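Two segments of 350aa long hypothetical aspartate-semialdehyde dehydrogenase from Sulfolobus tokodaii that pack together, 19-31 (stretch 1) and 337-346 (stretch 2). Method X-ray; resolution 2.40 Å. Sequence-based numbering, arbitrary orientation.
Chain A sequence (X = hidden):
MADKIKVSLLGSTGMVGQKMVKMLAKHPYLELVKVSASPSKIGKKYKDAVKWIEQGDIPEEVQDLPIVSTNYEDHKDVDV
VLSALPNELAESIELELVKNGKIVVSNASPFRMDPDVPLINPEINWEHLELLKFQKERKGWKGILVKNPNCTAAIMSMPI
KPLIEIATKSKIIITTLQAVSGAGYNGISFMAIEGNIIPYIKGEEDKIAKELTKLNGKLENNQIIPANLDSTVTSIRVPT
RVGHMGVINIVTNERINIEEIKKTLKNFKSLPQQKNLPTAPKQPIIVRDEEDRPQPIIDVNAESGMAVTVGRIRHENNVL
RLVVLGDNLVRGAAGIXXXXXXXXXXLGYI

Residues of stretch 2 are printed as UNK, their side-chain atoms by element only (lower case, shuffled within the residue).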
# COMPACT_ATOMS: atom_id res chain seq x y z
N LYS A 19 -22.97 3.24 -6.25
CA LYS A 19 -22.72 4.58 -6.78
C LYS A 19 -24.02 5.13 -7.37
O LYS A 19 -24.40 6.27 -7.12
CB LYS A 19 -21.66 4.54 -7.89
CG LYS A 19 -20.26 4.88 -7.43
CD LYS A 19 -20.11 6.36 -7.07
CE LYS A 19 -18.80 6.59 -6.32
NZ LYS A 19 -18.61 8.01 -5.94
N MET A 20 -24.68 4.31 -8.18
CA MET A 20 -25.92 4.73 -8.82
C MET A 20 -27.01 5.01 -7.79
O MET A 20 -27.72 6.01 -7.89
CB MET A 20 -26.38 3.66 -9.81
CG MET A 20 -25.43 3.49 -10.98
SD MET A 20 -25.90 2.20 -12.12
CE MET A 20 -27.09 3.06 -13.14
N VAL A 21 -27.13 4.14 -6.80
CA VAL A 21 -28.12 4.34 -5.75
C VAL A 21 -27.88 5.69 -5.10
O VAL A 21 -28.82 6.45 -4.86
CB VAL A 21 -28.04 3.23 -4.68
CG1 VAL A 21 -28.81 3.64 -3.43
CG2 VAL A 21 -28.63 1.94 -5.23
N LYS A 22 -26.62 6.01 -4.84
CA LYS A 22 -26.28 7.29 -4.20
C LYS A 22 -26.60 8.48 -5.09
O LYS A 22 -27.10 9.50 -4.62
CB LYS A 22 -24.80 7.33 -3.80
CG LYS A 22 -24.46 8.50 -2.90
CD LYS A 22 -23.00 8.52 -2.47
CE LYS A 22 -22.06 8.85 -3.63
NZ LYS A 22 -20.62 8.84 -3.21
N MET A 23 -26.30 8.36 -6.38
CA MET A 23 -26.55 9.44 -7.33
C MET A 23 -28.04 9.64 -7.63
O MET A 23 -28.47 10.75 -7.94
CB MET A 23 -25.78 9.18 -8.63
CG MET A 23 -24.26 9.25 -8.48
SD MET A 23 -23.36 8.84 -10.00
CE MET A 23 -23.71 10.26 -11.02
N LEU A 24 -28.81 8.57 -7.55
CA LEU A 24 -30.25 8.62 -7.81
C LEU A 24 -31.06 9.04 -6.58
O LEU A 24 -32.14 9.60 -6.70
CB LEU A 24 -30.75 7.25 -8.27
CG LEU A 24 -30.36 6.77 -9.68
CD1 LEU A 24 -30.77 5.32 -9.85
CD2 LEU A 24 -31.02 7.65 -10.73
N ALA A 25 -30.52 8.78 -5.39
CA ALA A 25 -31.22 9.13 -4.16
C ALA A 25 -31.54 10.62 -4.11
O ALA A 25 -32.47 11.04 -3.42
CB ALA A 25 -30.37 8.73 -2.96
N LYS A 26 -30.77 11.40 -4.86
CA LYS A 26 -30.96 12.84 -4.88
C LYS A 26 -31.19 13.41 -6.28
O LYS A 26 -30.92 14.58 -6.54
CB LYS A 26 -29.72 13.51 -4.26
CG LYS A 26 -28.46 13.39 -5.13
CD LYS A 26 -27.19 13.77 -4.37
CE LYS A 26 -26.59 12.57 -3.63
NZ LYS A 26 -27.50 11.93 -2.63
N HIS A 27 -31.70 12.58 -7.20
CA HIS A 27 -31.94 13.04 -8.56
C HIS A 27 -33.23 13.86 -8.70
O HIS A 27 -34.25 13.54 -8.10
CB HIS A 27 -32.00 11.86 -9.52
CG HIS A 27 -31.91 12.26 -10.96
ND1 HIS A 27 -30.75 12.17 -11.69
CD2 HIS A 27 -32.83 12.82 -11.79
CE1 HIS A 27 -30.94 12.66 -12.90
NE2 HIS A 27 -32.20 13.07 -12.99
N PRO A 28 -33.18 14.93 -9.51
CA PRO A 28 -34.32 15.83 -9.77
C PRO A 28 -35.61 15.13 -10.22
O PRO A 28 -36.66 15.30 -9.60
CB PRO A 28 -33.78 16.77 -10.84
CG PRO A 28 -32.35 16.88 -10.48
CD PRO A 28 -31.96 15.46 -10.16
N TYR A 29 -35.55 14.35 -11.31
CA TYR A 29 -36.74 13.66 -11.81
C TYR A 29 -36.69 12.14 -11.89
O TYR A 29 -37.73 11.50 -12.04
CB TYR A 29 -37.13 14.21 -13.19
CG TYR A 29 -36.00 14.34 -14.17
CD1 TYR A 29 -35.18 15.47 -14.18
CD2 TYR A 29 -35.76 13.35 -15.13
CE1 TYR A 29 -34.16 15.61 -15.11
CE2 TYR A 29 -34.74 13.48 -16.06
CZ TYR A 29 -33.95 14.61 -16.04
OH TYR A 29 -32.95 14.76 -16.98
N LEU A 30 -35.51 11.55 -11.79
CA LEU A 30 -35.38 10.09 -11.82
C LEU A 30 -35.67 9.56 -10.41
O LEU A 30 -34.89 9.78 -9.50
CB LEU A 30 -33.97 9.70 -12.26
CG LEU A 30 -33.71 9.23 -13.70
CD1 LEU A 30 -34.62 9.93 -14.68
CD2 LEU A 30 -32.25 9.47 -14.04
N GLU A 31 -36.80 8.87 -10.25
CA GLU A 31 -37.19 8.33 -8.95
C GLU A 31 -36.97 6.83 -8.83
O GLU A 31 -37.74 6.02 -9.37
CB GLU A 31 -38.67 8.66 -8.68
CG GLU A 31 -39.22 8.04 -7.39
CD GLU A 31 -40.61 8.56 -7.04
OE1 GLU A 31 -41.46 8.67 -7.95
OE2 GLU A 31 -40.86 8.86 -5.85
N UNK A 337 -24.61 5.92 -17.35
CA UNK A 337 -25.88 5.23 -17.52
C UNK A 337 -27.00 6.21 -17.19
O UNK A 337 -27.98 6.33 -17.92
o UNK A 337 -24.99 3.06 -16.92
c UNK A 337 -25.99 4.02 -16.58
c UNK A 337 -27.37 3.37 -16.69
N UNK A 338 -26.84 6.90 -16.07
CA UNK A 338 -27.83 7.87 -15.62
C UNK A 338 -27.89 9.03 -16.61
O UNK A 338 -28.96 9.54 -16.93
c UNK A 338 -27.67 7.23 -13.19
c UNK A 338 -27.47 8.37 -14.19
c UNK A 338 -28.32 9.58 -13.82
c UNK A 338 -27.13 7.52 -11.79
N UNK A 339 -26.72 9.43 -17.12
CA UNK A 339 -26.65 10.53 -18.07
C UNK A 339 -27.31 10.10 -19.38
O UNK A 339 -27.91 10.91 -20.09
c UNK A 339 -25.19 10.93 -18.35
c UNK A 339 -24.87 12.41 -18.57
c UNK A 339 -23.75 12.53 -19.59
c UNK A 339 -26.07 13.18 -19.06
N UNK A 340 -27.19 8.82 -19.70
CA UNK A 340 -27.78 8.29 -20.92
C UNK A 340 -29.29 8.40 -20.83
O UNK A 340 -29.95 8.77 -21.79
o UNK A 340 -25.94 6.77 -21.35
c UNK A 340 -27.36 6.83 -21.18
c UNK A 340 -28.04 6.28 -22.43
N UNK A 341 -29.84 8.08 -19.65
CA UNK A 341 -31.28 8.17 -19.46
C UNK A 341 -31.73 9.63 -19.58
O UNK A 341 -32.74 9.93 -20.22
c UNK A 341 -31.32 6.18 -17.89
c UNK A 341 -31.74 7.63 -18.07
c UNK A 341 -33.25 7.75 -17.94
N UNK A 342 -30.97 10.55 -18.98
CA UNK A 342 -31.33 11.96 -19.06
C UNK A 342 -31.42 12.41 -20.53
O UNK A 342 -32.37 13.08 -20.93
c UNK A 342 -29.97 12.30 -16.92
o UNK A 342 -28.34 14.04 -16.70
o UNK A 342 -29.18 13.20 -14.87
c UNK A 342 -29.10 13.25 -16.11
c UNK A 342 -30.31 12.83 -18.31
N UNK A 343 -30.43 12.01 -21.32
CA UNK A 343 -30.41 12.37 -22.74
C UNK A 343 -31.65 11.82 -23.46
O UNK A 343 -32.28 12.52 -24.25
c UNK A 343 -29.15 11.81 -23.44
c UNK A 343 -27.90 12.52 -22.91
c UNK A 343 -29.27 12.00 -24.94
N UNK A 344 -31.97 10.55 -23.19
CA UNK A 344 -33.12 9.90 -23.81
C UNK A 344 -34.41 10.67 -23.52
O UNK A 344 -35.25 10.83 -24.41
s UNK A 344 -32.20 5.88 -23.05
c UNK A 344 -32.16 7.51 -23.84
c UNK A 344 -33.51 5.06 -23.96
c UNK A 344 -33.24 8.46 -23.31
N UNK A 345 -34.56 11.14 -22.29
CA UNK A 345 -35.75 11.90 -21.94
C UNK A 345 -35.72 13.21 -22.74
O UNK A 345 -36.72 13.61 -23.33
c UNK A 345 -35.77 12.20 -20.43
c UNK A 345 -38.27 12.44 -20.21
c UNK A 345 -36.92 13.09 -19.97
c UNK A 345 -39.42 13.37 -19.81
n UNK A 345 -40.76 12.73 -19.99
N UNK A 346 -34.55 13.84 -22.77
CA UNK A 346 -34.36 15.09 -23.51
C UNK A 346 -34.68 14.95 -25.00
O UNK A 346 -35.19 15.89 -25.62
c UNK A 346 -33.34 18.00 -23.76
o UNK A 346 -33.76 18.09 -22.59
o UNK A 346 -33.56 18.87 -24.64
c UNK A 346 -32.91 15.55 -23.34
c UNK A 346 -32.52 16.79 -24.14

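Position 337 carries three side-chain atoms, a carbon bearing one oxygen and one carbon. The terminal carbon lies 3.6 Å from CE of Met20, while the oxygen finds a hydrogen-bond partner elsewhere in the structure. This is Thr337, whose methyl meets a methionine tip while its hydroxyl is satisfied in a buried place.

Position 338 has four carbons, forked at the first, with one arm two carbons long. The end of the longer arm lies 3.8 Å from CB of Met23 and 3.9 Å from CG of Leu24; the inner carbon of that arm is 4.2 Å from CE of Met20, and the short arm's carbon is 3.9 Å from CD2 of Leu30. This is Ile338: a branched, wholly apolar side chain suits a pocket lined by both the helix and the strand of stretch 1.

Position 339 also has four carbons, but forked at the second; its CA-to-CB bond points away from stretch 1. It is Leu339, an apolar side chain suited to burial against other parts of the protein.

At 340 a carbon again bears one oxygen and one carbon, out of reach of stretch 1. This is Thr340, whose buried hydroxyl bonds to a residue just beyond one of the stretches.

Position 341 shows three carbons, forked at the first, one of them 4.2 Å from CD1 of Leu30. It is Val341, a compact apolar contact one helical turn beyond Thr337.

Position 342 has three carbons in a row, the third carrying two oxygens; its CB lies 3.5 Å from OH of Tyr29. This is Glu342, buried, but with both carboxylate oxygens hydrogen-bonded elsewhere, which makes the charge tolerable.

The three carbons at 343 fork at the first, and the CA-to-CB bond points away from stretch 1: Val343, apolar as its burial favours.

Position 344 is unbranched, two carbons, a sulfur and a final carbon, out of reach of stretch 1: Met344, likewise apolar and buried.

At 345, four carbons in a row end in nitrogen; the second carbon approaches CE2 of Tyr29 at 4.5 Å, and the chain's end leads away. This is Lys345, meeting the ring with aliphatic carbon.

Position 346, three carbons with two oxygens on the third, makes no contact with stretch 1. It is Glu346, partly exposed, where a carboxylate can meet solvent.

The contact works chiefly by apolar packing, with no hydrogen bond across it. Ile338 has the largest covered area, and the helical repeat brings Thr337, Val341 and Lys345 to the same side. The helix axes, 46° apart in direction, approach no closer than 11.7 Å, leaving side chains to fill the gap.

Stretch 2 (337-346) TILTVEVMKE
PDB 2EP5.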